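Local coordinates for cephalosporin acylase (Bacillus halodurans, PDB 2NLZ), which is of unproven function but probably hydrolyses amide bonds as an N-terminal nucleophile hydrolase related to gamma-glutamyltranspeptidases and cephalosporin acylases, at residues N46-A51 against A74-K79; A53-L58 against V371-S376; L58-P63 against D206-I211; S70-L75 against P123-E128; V264-P269 against G434-M439. The protein carries 1 engineered substitution. One frame throughout, in Å; residues are numbered along the deposited sequence.

Contact 1. Residues N46-A51 against A74-K79; sequences NAIDAA and ALVWTK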
# COMPACT_ATOMS: atom_id res chain seq x y z
N ASN D 46 -16.57 12.96 -38.34
CA ASN D 46 -15.15 12.92 -38.01
C ASN D 46 -14.94 13.36 -36.56
O ASN D 46 -15.90 13.60 -35.83
CB ASN D 46 -14.32 13.76 -39.00
CG ASN D 46 -14.76 15.22 -39.08
OD1 ASN D 46 -15.13 15.85 -38.08
ND2 ASN D 46 -14.72 15.77 -40.28
N ALA D 47 -13.68 13.49 -36.15
CA ALA D 47 -13.33 13.77 -34.76
C ALA D 47 -13.94 15.09 -34.27
O ALA D 47 -14.32 15.20 -33.10
CB ALA D 47 -11.82 13.77 -34.58
N ILE D 48 -14.04 16.07 -35.17
CA ILE D 48 -14.64 17.36 -34.85
C ILE D 48 -16.13 17.18 -34.58
O ILE D 48 -16.65 17.63 -33.54
CB ILE D 48 -14.42 18.40 -35.98
CG1 ILE D 48 -12.94 18.77 -36.11
CG2 ILE D 48 -15.23 19.66 -35.75
CD1 ILE D 48 -12.17 17.96 -37.15
N ASP D 49 -16.82 16.51 -35.50
CA ASP D 49 -18.23 16.20 -35.31
C ASP D 49 -18.43 15.55 -33.96
O ASP D 49 -19.25 16.01 -33.16
CB ASP D 49 -18.74 15.29 -36.41
CG ASP D 49 -18.83 15.97 -37.76
OD1 ASP D 49 -19.50 17.03 -37.85
OD2 ASP D 49 -18.24 15.45 -38.72
N ALA D 50 -17.65 14.49 -33.69
CA ALA D 50 -17.71 13.74 -32.43
C ALA D 50 -17.50 14.62 -31.19
O ALA D 50 -18.15 14.41 -30.16
CB ALA D 50 -16.73 12.58 -32.44
N ALA D 51 -16.59 15.58 -31.30
CA ALA D 51 -16.30 16.49 -30.22
C ALA D 51 -17.54 17.32 -29.89
O ALA D 51 -17.90 17.46 -28.73
CB ALA D 51 -15.14 17.39 -30.60
N ALA D 74 -11.04 25.18 -27.99
CA ALA D 74 -10.62 23.98 -28.73
C ALA D 74 -9.27 24.11 -29.42
O ALA D 74 -8.93 25.17 -29.95
CB ALA D 74 -11.68 23.56 -29.74
N LEU D 75 -8.51 23.02 -29.36
CA LEU D 75 -7.36 22.84 -30.23
C LEU D 75 -7.70 21.67 -31.14
O LEU D 75 -7.86 20.54 -30.67
CB LEU D 75 -6.08 22.58 -29.45
CG LEU D 75 -5.30 23.81 -28.95
CD1 LEU D 75 -4.06 23.43 -28.16
CD2 LEU D 75 -4.91 24.68 -30.13
N VAL D 76 -7.85 21.95 -32.43
CA VAL D 76 -8.23 20.91 -33.38
C VAL D 76 -7.14 20.70 -34.43
O VAL D 76 -6.66 21.64 -35.06
CB VAL D 76 -9.65 21.18 -34.01
CG1 VAL D 76 -9.85 22.65 -34.26
CG2 VAL D 76 -9.84 20.40 -35.28
N TRP D 77 -6.72 19.44 -34.57
CA TRP D 77 -5.75 19.08 -35.60
C TRP D 77 -6.46 18.43 -36.75
O TRP D 77 -7.05 17.37 -36.61
CB TRP D 77 -4.71 18.11 -35.07
CG TRP D 77 -3.65 17.74 -36.08
CD1 TRP D 77 -3.72 16.76 -37.04
CD2 TRP D 77 -2.34 18.33 -36.20
NE1 TRP D 77 -2.53 16.71 -37.75
CE2 TRP D 77 -1.68 17.66 -37.25
CE3 TRP D 77 -1.67 19.35 -35.51
CZ2 TRP D 77 -0.38 17.99 -37.63
CZ3 TRP D 77 -0.39 19.68 -35.90
CH2 TRP D 77 0.24 19.00 -36.95
N THR D 78 -6.36 19.07 -37.91
CA THR D 78 -7.00 18.58 -39.11
C THR D 78 -6.22 19.10 -40.31
O THR D 78 -5.78 20.26 -40.31
CB THR D 78 -8.49 18.99 -39.16
OG1 THR D 78 -9.09 18.50 -40.36
CG2 THR D 78 -8.66 20.50 -39.07
N LYS D 79 -6.07 18.23 -41.32
CA LYS D 79 -5.29 18.50 -42.54
C LYS D 79 -3.86 18.95 -42.22
O LYS D 79 -3.40 19.98 -42.73
CB LYS D 79 -5.95 19.56 -43.47
CG LYS D 79 -7.46 19.83 -43.30
CD LYS D 79 -8.33 18.96 -44.19
CE LYS D 79 -9.80 19.35 -44.04
NZ LYS D 79 -10.69 18.58 -44.94
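I48 reaches off the first turn of its helix toward V76 on the strand. The branch that does the touching on the helix is CG1, which lies anti to the carbonyl carbon (chi1 -68°); that leaves CG2 turned elsewhere and sends CG1 and CD1 to the sheet. I48 CG1 sits 3.6 Å from V76 CG2, and I48 CD1 is 3.9 Å from the same methyl, so V76 CG2 touches both atoms, the side chains crossing at about a right angle. Farther along the strand, I48 CD1 reaches over to T78 CB at 4.3 Å, a looser apolar touch. The hydroxyl of T78 is engaged elsewhere, with N369. L129 and Y133 of helix 122-133 also pack on I48, closing round the same patch.

What sets I48 in place is the start of the helix. N46 OD1 accepts from D49 N at 3.2 Å in a nearly straight bond (170°), with a weaker bond from I48 N, while N46 N donates back to D49 OD2 at 3.0 Å, on the lone pair away from the other carboxylate oxygen. This reciprocal pair is a capping box. The whole is a capped helix start laid on a strand, consistent with the helix-over-sheet layering of the Ntn-hydrolase fold.

Contact 2. Residues A53-L58 against V371-S376; sequences ATATAL and VSFIQS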
# COMPACT_ATOMS: atom_id res chain seq x y z
N ALA D 53 -20.61 16.51 -30.69
CA ALA D 53 -21.59 15.56 -30.16
C ALA D 53 -21.45 15.40 -28.65
O ALA D 53 -22.40 15.55 -27.89
CB ALA D 53 -21.47 14.22 -30.85
N THR D 54 -20.22 15.11 -28.25
CA THR D 54 -19.88 14.89 -26.86
C THR D 54 -20.03 16.15 -26.00
O THR D 54 -20.44 16.06 -24.85
CB THR D 54 -18.43 14.39 -26.77
OG1 THR D 54 -18.22 13.36 -27.74
CG2 THR D 54 -18.14 13.86 -25.38
N ALA D 55 -19.70 17.32 -26.56
CA ALA D 55 -19.76 18.56 -25.81
C ALA D 55 -21.19 18.90 -25.47
O ALA D 55 -21.52 19.17 -24.31
CB ALA D 55 -19.12 19.69 -26.59
N THR D 56 -22.04 18.85 -26.49
CA THR D 56 -23.46 19.16 -26.33
C THR D 56 -24.15 18.11 -25.47
O THR D 56 -25.08 18.44 -24.73
CB THR D 56 -24.19 19.26 -27.69
OG1 THR D 56 -23.89 18.10 -28.49
CG2 THR D 56 -23.77 20.51 -28.43
N ALA D 57 -23.70 16.86 -25.57
CA ALA D 57 -24.19 15.79 -24.71
C ALA D 57 -23.92 16.09 -23.24
O ALA D 57 -24.81 15.94 -22.41
CB ALA D 57 -23.59 14.45 -25.10
N LEU D 58 -22.69 16.54 -22.95
CA LEU D 58 -22.24 16.88 -21.60
C LEU D 58 -23.05 18.01 -20.98
O LEU D 58 -23.19 18.11 -19.76
CB LEU D 58 -20.75 17.27 -21.61
CG LEU D 58 -19.73 16.15 -21.81
CD1 LEU D 58 -18.37 16.67 -22.26
CD2 LEU D 58 -19.60 15.30 -20.56
N VAL D 371 -9.04 16.29 -31.69
CA VAL D 371 -9.45 17.51 -30.99
C VAL D 371 -9.36 17.47 -29.47
O VAL D 371 -9.72 16.48 -28.83
CB VAL D 371 -10.83 18.09 -31.49
CG1 VAL D 371 -11.66 17.04 -32.17
CG2 VAL D 371 -11.61 18.81 -30.37
N SER D 372 -8.84 18.56 -28.92
CA SER D 372 -8.88 18.87 -27.50
C SER D 372 -9.98 19.90 -27.29
O SER D 372 -9.87 21.02 -27.77
CB SER D 372 -7.54 19.47 -27.09
OG SER D 372 -7.42 19.64 -25.69
N PHE D 373 -11.05 19.51 -26.60
CA PHE D 373 -12.20 20.39 -26.40
C PHE D 373 -12.52 20.52 -24.94
O PHE D 373 -12.51 19.53 -24.22
CB PHE D 373 -13.45 19.85 -27.10
CG PHE D 373 -14.59 20.83 -27.17
CD1 PHE D 373 -14.72 21.69 -28.26
CD2 PHE D 373 -15.52 20.91 -26.13
CE1 PHE D 373 -15.77 22.60 -28.31
CE2 PHE D 373 -16.58 21.83 -26.18
CZ PHE D 373 -16.71 22.67 -27.27
N ILE D 374 -12.86 21.73 -24.52
CA ILE D 374 -13.20 21.98 -23.13
C ILE D 374 -14.24 23.11 -23.02
O ILE D 374 -14.15 24.10 -23.75
CB ILE D 374 -11.90 22.27 -22.36
CG1 ILE D 374 -12.13 22.34 -20.85
CG2 ILE D 374 -11.22 23.49 -22.89
CD1 ILE D 374 -10.87 22.10 -20.06
N GLN D 375 -15.24 22.94 -22.15
CA GLN D 375 -16.21 24.02 -21.89
C GLN D 375 -16.65 24.07 -20.44
O GLN D 375 -16.64 23.05 -19.76
CB GLN D 375 -17.43 23.96 -22.84
CG GLN D 375 -18.36 22.79 -22.61
CD GLN D 375 -19.46 22.70 -23.63
OE1 GLN D 375 -19.30 23.08 -24.79
NE2 GLN D 375 -20.60 22.16 -23.22
N SER D 376 -17.03 25.26 -19.96
CA SER D 376 -17.40 25.44 -18.56
C SER D 376 -18.34 26.63 -18.31
O SER D 376 -18.35 27.61 -19.04
CB SER D 376 -16.14 25.58 -17.71
OG SER D 376 -16.41 25.98 -16.38
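The CB of A55 points at the strand and approaches the F373 ring obliquely, with CE2 of F373 nearest at 3.3 Å from A55 CB and F373 CD2 at 3.8 Å from it. F373 gets there because its CG stands anti to the backbone N (chi1 -169°), swinging the ring out toward the helix. Q375, two residues on, comes to the same alanine: its OE1 lies 3.8 Å from A55 CB. Its NE2 is 3.3 Å from A55 O, but the angle is too poor for a hydrogen bond. The amide carbon CD of Q375 also lies at the edge of the F373 ring, in its plane, so the two side chains rise next to each other from the same face of the strand.

Both ends of the Q375 amide are fixed from outside: OE1 takes a hydrogen bond from the indole NE1 of W126, and NE2 gives one to N66 OD1, which together hold the buried group against rotation. A leucine here would probably leave the W126 indole N-H and the side-chain amide oxygen of N66 without their mates inside the core. Around the ring, L129 of helix 122-133 and A72 and A74 of the adjacent strand complete the packing. At A55 the small side chain lets helix 47-61 approach strand 370-376, consistent with the helix-on-sheet layering of Ntn hydrolases.

Contact 3. Residues L58-P63 against D206-I211; sequences LTVLEP and DTLRSI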
# COMPACT_ATOMS: atom_id res chain seq x y z
N LEU D 58 -22.69 16.54 -22.95
CA LEU D 58 -22.24 16.88 -21.60
C LEU D 58 -23.05 18.01 -20.98
O LEU D 58 -23.19 18.11 -19.76
CB LEU D 58 -20.75 17.27 -21.61
CG LEU D 58 -19.73 16.15 -21.81
CD1 LEU D 58 -18.37 16.67 -22.26
CD2 LEU D 58 -19.60 15.30 -20.56
N THR D 59 -23.57 18.87 -21.85
CA THR D 59 -24.44 19.98 -21.47
C THR D 59 -25.70 19.49 -20.76
O THR D 59 -26.25 20.17 -19.90
CB THR D 59 -24.75 20.82 -22.70
OG1 THR D 59 -24.11 22.09 -22.57
CG2 THR D 59 -26.24 21.03 -22.89
N VAL D 60 -26.11 18.27 -21.09
CA VAL D 60 -27.27 17.66 -20.49
C VAL D 60 -26.87 16.64 -19.43
O VAL D 60 -27.54 16.53 -18.40
CB VAL D 60 -28.12 16.95 -21.56
CG1 VAL D 60 -29.28 16.19 -20.91
CG2 VAL D 60 -28.62 17.96 -22.62
N LEU D 61 -25.77 15.93 -19.68
CA LEU D 61 -25.39 14.76 -18.88
C LEU D 61 -24.60 15.08 -17.62
O LEU D 61 -24.62 14.30 -16.66
CB LEU D 61 -24.61 13.76 -19.73
CG LEU D 61 -25.42 13.11 -20.85
CD1 LEU D 61 -24.50 12.53 -21.90
CD2 LEU D 61 -26.37 12.07 -20.27
N GLU D 62 -23.91 16.21 -17.63
CA GLU D 62 -23.17 16.68 -16.46
C GLU D 62 -23.42 18.17 -16.18
O GLU D 62 -22.51 18.98 -16.34
CB GLU D 62 -21.68 16.40 -16.64
CG GLU D 62 -20.88 16.45 -15.36
CD GLU D 62 -19.42 16.08 -15.57
OE1 GLU D 62 -18.55 16.80 -15.04
OE2 GLU D 62 -19.14 15.08 -16.26
N PRO D 63 -24.64 18.53 -15.73
CA PRO D 63 -25.02 19.94 -15.57
C PRO D 63 -24.31 20.62 -14.40
O PRO D 63 -24.39 21.84 -14.25
CB PRO D 63 -26.52 19.88 -15.29
CG PRO D 63 -26.92 18.47 -15.60
CD PRO D 63 -25.73 17.64 -15.33
N ASP D 206 -35.44 21.52 -26.28
CA ASP D 206 -35.98 22.57 -27.14
C ASP D 206 -34.91 23.52 -27.65
O ASP D 206 -34.82 23.81 -28.85
CB ASP D 206 -37.06 23.38 -26.40
CG ASP D 206 -38.33 22.58 -26.15
OD1 ASP D 206 -38.55 21.57 -26.85
OD2 ASP D 206 -39.10 22.96 -25.25
N THR D 207 -34.07 23.98 -26.73
CA THR D 207 -33.05 24.95 -27.08
C THR D 207 -31.92 24.33 -27.91
O THR D 207 -31.40 24.97 -28.83
CB THR D 207 -32.54 25.73 -25.85
OG1 THR D 207 -31.47 26.58 -26.23
CG2 THR D 207 -32.04 24.80 -24.81
N LEU D 208 -31.56 23.08 -27.61
CA LEU D 208 -30.56 22.40 -28.42
C LEU D 208 -31.07 22.18 -29.83
O LEU D 208 -30.33 22.37 -30.79
CB LEU D 208 -30.12 21.08 -27.79
CG LEU D 208 -29.15 21.20 -26.63
CD1 LEU D 208 -28.96 19.84 -25.97
CD2 LEU D 208 -27.79 21.78 -27.04
N ARG D 209 -32.34 21.81 -29.95
CA ARG D 209 -32.98 21.73 -31.25
C ARG D 209 -32.99 23.10 -31.95
O ARG D 209 -32.73 23.20 -33.14
CB ARG D 209 -34.40 21.16 -31.12
CG ARG D 209 -35.06 20.77 -32.44
CD ARG D 209 -35.71 19.39 -32.36
NE ARG D 209 -36.34 19.15 -31.06
CZ ARG D 209 -36.72 17.95 -30.61
NH1 ARG D 209 -36.54 16.86 -31.35
NH2 ARG D 209 -37.28 17.85 -29.42
N SER D 210 -33.23 24.16 -31.18
CA SER D 210 -33.30 25.49 -31.77
C SER D 210 -31.95 25.95 -32.30
O SER D 210 -31.91 26.67 -33.30
CB SER D 210 -33.88 26.51 -30.78
OG SER D 210 -34.12 27.77 -31.40
N ILE D 211 -30.86 25.54 -31.66
CA ILE D 211 -29.53 25.93 -32.16
C ILE D 211 -29.03 24.98 -33.23
O ILE D 211 -28.19 25.36 -34.05
CB ILE D 211 -28.45 26.17 -31.06
CG1 ILE D 211 -28.37 25.02 -30.08
CG2 ILE D 211 -28.72 27.45 -30.30
CD1 ILE D 211 -27.96 25.46 -28.69
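Just past the helical turn where V60 meets L208, the carboxylate of E62 is gripped by several groups: OE1 forms a salt bridge with R511 NH1 and a hydrogen bond with S65 OG, while OE2 is hydrogen-bonded to S29 OG. E62 is also where the chain leaves helical geometry, and its N still closes the last turn by donating to L58 O at 2.9 Å. The end of the helix is thus tied down on the side turned from the second segment.

The meeting of the two helices itself is apolar and thin. L208 carries its side, with a single methyl, CD1, doing the touching. Its CG is anti to the carbonyl carbon (chi1 -78°), and the side chain reaches out across the gap between the helix backbones, T59 CA and L208 CA being 9.6 Å apart. L208 CD1 comes to V60 CG2 at 3.9 Å, and the two side chains cross obliquely; the V60 methyl used is the one beside the backbone N. T59 adds its CG2, 4.3 Å from the same CD1, so L208 rests on two consecutive residues of the turn.

The other methyl, L208 CD2, lies 4.0 Å from W126 CZ3, and I211 CD1 approaches that same ring atom at 3.8 Å. On another flank, I146 and A149 of helix 143-151 pack on L208 and V60 respectively. Here the C-terminal end of helix 47-61 meets helix 202-212: plain helix-helix packing, a leucine laid against a threonine-valine pair, in a chain whose family belongs to the Ntn clan.

Contact 4. Residues S70-L75 against P123-E128; sequences SDAFAL and PGAWAE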
# COMPACT_ATOMS: atom_id res chain seq x y z
N SER D 70 -22.50 28.13 -21.38
CA SER D 70 -21.06 28.08 -21.15
C SER D 70 -20.31 28.84 -22.22
O SER D 70 -20.90 29.21 -23.24
CB SER D 70 -20.57 26.63 -21.17
OG SER D 70 -21.00 25.92 -20.02
N ASP D 71 -19.03 29.08 -22.00
CA ASP D 71 -18.15 29.27 -23.16
C ASP D 71 -17.21 28.07 -23.33
O ASP D 71 -17.17 27.21 -22.46
CB ASP D 71 -17.46 30.65 -23.26
CG ASP D 71 -16.94 31.17 -21.95
OD1 ASP D 71 -16.92 32.40 -21.81
OD2 ASP D 71 -16.55 30.36 -21.08
N ALA D 72 -16.51 28.02 -24.47
CA ALA D 72 -15.71 26.85 -24.84
C ALA D 72 -14.35 27.20 -25.44
O ALA D 72 -14.11 28.34 -25.81
CB ALA D 72 -16.50 25.99 -25.82
N PHE D 73 -13.47 26.21 -25.53
CA PHE D 73 -12.16 26.37 -26.18
C PHE D 73 -11.79 25.07 -26.90
O PHE D 73 -12.18 23.97 -26.45
CB PHE D 73 -11.07 26.69 -25.17
CG PHE D 73 -11.03 28.14 -24.74
CD1 PHE D 73 -10.18 29.03 -25.36
CD2 PHE D 73 -11.80 28.59 -23.67
CE1 PHE D 73 -10.11 30.35 -24.94
CE2 PHE D 73 -11.75 29.92 -23.25
CZ PHE D 73 -10.91 30.80 -23.88
N ALA D 74 -11.04 25.18 -27.99
CA ALA D 74 -10.62 23.98 -28.73
C ALA D 74 -9.27 24.11 -29.42
O ALA D 74 -8.93 25.17 -29.95
CB ALA D 74 -11.68 23.56 -29.74
N LEU D 75 -8.51 23.02 -29.36
CA LEU D 75 -7.36 22.84 -30.23
C LEU D 75 -7.70 21.67 -31.14
O LEU D 75 -7.86 20.54 -30.67
CB LEU D 75 -6.08 22.58 -29.45
CG LEU D 75 -5.30 23.81 -28.95
CD1 LEU D 75 -4.06 23.43 -28.16
CD2 LEU D 75 -4.91 24.68 -30.13
N PRO D 123 -22.17 27.77 -27.63
CA PRO D 123 -23.00 27.41 -28.78
C PRO D 123 -22.45 27.90 -30.13
O PRO D 123 -22.50 27.17 -31.12
CB PRO D 123 -24.35 28.07 -28.47
CG PRO D 123 -24.36 28.19 -27.00
CD PRO D 123 -22.95 28.52 -26.62
N GLY D 124 -21.89 29.11 -30.15
CA GLY D 124 -21.26 29.64 -31.36
C GLY D 124 -20.02 28.86 -31.75
O GLY D 124 -19.78 28.61 -32.94
N ALA D 125 -19.25 28.46 -30.75
CA ALA D 125 -18.08 27.61 -30.96
C ALA D 125 -18.46 26.26 -31.56
O ALA D 125 -17.74 25.73 -32.40
CB ALA D 125 -17.32 27.42 -29.68
N TRP D 126 -19.60 25.72 -31.14
CA TRP D 126 -20.10 24.48 -31.72
C TRP D 126 -20.31 24.66 -33.22
O TRP D 126 -19.74 23.93 -34.02
CB TRP D 126 -21.42 24.04 -31.07
CG TRP D 126 -21.36 23.77 -29.59
CD1 TRP D 126 -20.27 23.41 -28.86
CD2 TRP D 126 -22.46 23.82 -28.66
NE1 TRP D 126 -20.61 23.25 -27.53
CE2 TRP D 126 -21.95 23.49 -27.39
CE3 TRP D 126 -23.83 24.10 -28.79
CZ2 TRP D 126 -22.76 23.45 -26.25
CZ3 TRP D 126 -24.63 24.07 -27.66
CH2 TRP D 126 -24.09 23.74 -26.40
N ALA D 127 -21.13 25.64 -33.57
CA ALA D 127 -21.49 25.93 -34.96
C ALA D 127 -20.29 26.17 -35.88
O ALA D 127 -20.19 25.56 -36.95
CB ALA D 127 -22.44 27.11 -35.02
N GLU D 128 -19.39 27.06 -35.45
CA GLU D 128 -18.18 27.36 -36.21
C GLU D 128 -17.27 26.15 -36.39
O GLU D 128 -16.62 26.01 -37.43
CB GLU D 128 -17.39 28.51 -35.57
CG GLU D 128 -17.59 29.86 -36.25
CD GLU D 128 -16.84 30.01 -37.56
OE1 GLU D 128 -15.71 29.51 -37.68
OE2 GLU D 128 -17.39 30.65 -38.48
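A72 and A125 mark where the beginning of helix 122-133 lies on strand 71-78, part of the helix-on-sheet layering consistent with an Ntn-hydrolase sandwich. The two residues are small, and both direct their CB at the partner segment, which allows a near approach: A72 CA and A125 CA are 6.6 Å apart. A72 CB and A125 CB meet at 4.2 Å, the A125 methyl pointing nearly straight at that of A72, which comes in at a slant. No polar group takes part in that pair. A125 also has L85 of strand 81-87 against it, while A72 is flanked by F373 and Q375, a largely apolar setting with the Q375 side chain beside A72.

One residue before the strand, S70 turns its carbonyl to the helix start, and S70 O lies 4.0 Å from P123 CD. Here the backbones come together as well, for S70 is hydrogen-bonded through its main chain to A122, directly ahead of P123. The hydroxyl of S70 has N377 OD1 as its main partner, with G67 O also within hydrogen-bonding reach. D71 and F73 turn to the opposite face of the strand, where the F73 ring meets H419 edge to face.

Inside the helix, A127 N donates to P123 O at 3.2 Å, continuing the turn that carries A125. W126 stays off the strand and packs on I52, A55, T56 and T59 of helix 47-61. With its CG beside the backbone N (chi1 -60°), its indole folds back toward the helix start, one face lying under P123 CA, which stands 3.4 Å above the ring plane and is displaced toward the rim.

Contact 5. Residues V264-P269 against G434-M439; sequences VWEIPP and GPFGVM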
# COMPACT_ATOMS: atom_id res chain seq x y z
N VAL D 264 4.60 21.54 -26.79
CA VAL D 264 3.41 21.60 -25.95
C VAL D 264 2.56 22.81 -26.36
O VAL D 264 3.01 23.95 -26.27
CB VAL D 264 3.78 21.70 -24.46
CG1 VAL D 264 2.54 21.60 -23.61
CG2 VAL D 264 4.75 20.61 -24.10
N TRP D 265 1.33 22.55 -26.81
CA TRP D 265 0.48 23.61 -27.33
C TRP D 265 -0.63 24.02 -26.36
O TRP D 265 -1.23 23.17 -25.69
CB TRP D 265 -0.14 23.19 -28.66
CG TRP D 265 0.87 22.94 -29.70
CD1 TRP D 265 1.48 21.76 -29.98
CD2 TRP D 265 1.39 23.89 -30.65
NE1 TRP D 265 2.35 21.91 -31.03
CE2 TRP D 265 2.32 23.21 -31.46
CE3 TRP D 265 1.16 25.25 -30.88
CZ2 TRP D 265 3.02 23.84 -32.50
CZ3 TRP D 265 1.86 25.88 -31.90
CH2 TRP D 265 2.79 25.17 -32.70
N GLU D 266 -0.88 25.32 -26.29
CA GLU D 266 -2.01 25.86 -25.56
C GLU D 266 -2.68 26.95 -26.42
O GLU D 266 -2.06 27.48 -27.35
CB GLU D 266 -1.53 26.48 -24.24
CG GLU D 266 -0.82 25.54 -23.27
CD GLU D 266 -1.76 24.63 -22.48
OE1 GLU D 266 -2.98 24.92 -22.40
OE2 GLU D 266 -1.26 23.63 -21.92
N ILE D 267 -3.93 27.26 -26.10
CA ILE D 267 -4.58 28.47 -26.59
C ILE D 267 -3.85 29.68 -26.00
O ILE D 267 -3.52 29.68 -24.81
CB ILE D 267 -6.07 28.51 -26.15
CG1 ILE D 267 -6.85 27.34 -26.78
CG2 ILE D 267 -6.71 29.87 -26.44
CD1 ILE D 267 -6.80 27.26 -28.30
N PRO D 268 -3.58 30.72 -26.82
CA PRO D 268 -2.99 31.99 -26.37
C PRO D 268 -3.89 32.77 -25.43
O PRO D 268 -5.09 32.49 -25.36
CB PRO D 268 -2.81 32.76 -27.68
CG PRO D 268 -3.81 32.20 -28.58
CD PRO D 268 -3.82 30.73 -28.27
N PRO D 269 -3.32 33.74 -24.68
CA PRO D 269 -3.99 34.65 -23.76
C PRO D 269 -5.41 35.10 -24.09
O PRO D 269 -5.85 35.07 -25.24
CB PRO D 269 -3.04 35.82 -23.71
CG PRO D 269 -1.73 35.16 -23.69
CD PRO D 269 -1.87 33.99 -24.65
N GLY D 434 -1.24 14.22 -29.95
CA GLY D 434 -2.61 14.21 -29.45
C GLY D 434 -3.15 15.28 -28.51
O GLY D 434 -2.43 16.19 -28.07
N PRO D 435 -4.45 15.18 -28.21
CA PRO D 435 -5.11 16.08 -27.27
C PRO D 435 -5.01 15.59 -25.82
O PRO D 435 -5.02 14.38 -25.56
CB PRO D 435 -6.56 16.07 -27.75
CG PRO D 435 -6.74 14.69 -28.34
CD PRO D 435 -5.39 14.19 -28.78
N PHE D 436 -4.89 16.54 -24.90
CA PHE D 436 -4.89 16.25 -23.48
C PHE D 436 -5.50 17.45 -22.76
O PHE D 436 -5.56 18.55 -23.31
CB PHE D 436 -3.47 15.98 -22.97
CG PHE D 436 -2.59 17.20 -22.94
CD1 PHE D 436 -1.84 17.54 -24.04
CD2 PHE D 436 -2.50 17.99 -21.80
CE1 PHE D 436 -1.03 18.64 -24.02
CE2 PHE D 436 -1.69 19.10 -21.78
CZ PHE D 436 -0.95 19.42 -22.89
N GLY D 437 -5.96 17.21 -21.53
CA GLY D 437 -6.43 18.28 -20.67
C GLY D 437 -6.65 17.76 -19.27
O GLY D 437 -6.98 16.58 -19.09
N VAL D 438 -6.43 18.61 -18.27
CA VAL D 438 -6.84 18.30 -16.91
C VAL D 438 -7.69 19.41 -16.30
O VAL D 438 -7.17 20.37 -15.74
CB VAL D 438 -5.66 17.96 -15.98
CG1 VAL D 438 -6.19 17.46 -14.63
CG2 VAL D 438 -4.79 16.91 -16.60
N MET D 439 -9.00 19.25 -16.48
CA MET D 439 -10.10 19.88 -15.72
C MET D 439 -9.73 20.37 -14.31
O MET D 439 -8.99 19.70 -13.60
CB MET D 439 -11.19 18.80 -15.61
CG MET D 439 -12.61 19.25 -15.42
SD MET D 439 -13.03 19.70 -13.73
CE MET D 439 -12.38 18.36 -12.76
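F436 has its CG between the backbone N and the carbonyl carbon (chi1 70°), and V264 its CG1 anti to the backbone N (chi1 -173°), and these settings bring ring and methyl together across two strands that are not direct neighbours. V264 CG1 arrives at the edge of the ring, near its plane, 4.2 Å from F436 CZ, the side chains running at about a right angle. E266 joins at the same ring atom: its chain bends at chi2 (-78°), which brings OE2 to 4.3 Å from F436 CZ.

The polar partner of E266 OE2 is H448 ND1, a hydrogen bond. That imidazole in turn packs edge to face with the F436 ring, so E266, H448 and F436 form one closed cluster. V451 and M452 of helix 444-457 lie on F436, and M452 reaches V264 too.

E266 CA and G437 CA stand 10.0 Å apart, since strand 424-428 runs between the two, pairing with W265 on one side and G434 on the other. F436, V264 and E266 meet across strand 424-428 on the face covered by helix 444-457, consistent with the sheet-and-helix layering of an Ntn-type fold.

How the contacts relate
Contacts 1, 2 and 3 follow one another down helix 47-61, with centres 11 Å apart at each step and 20 Å from first to last. Contact 4 begins on the strand where contact 1 ends, sharing A74 and L75, and its centre is 8 Å from that of contact 2; strands 71-78 and 370-376 are neighbours, paired through F73 with I374 and L75 with S372. Contact 5 lies farther on, its centre about 25 Å from that of contact 3, yet its I267 packs on A74 and L75. Contact 2 joins residues over 300 positions apart, with contacts 3 and 4 nested inside its loop. Early and late parts of the chain thus share one compact core.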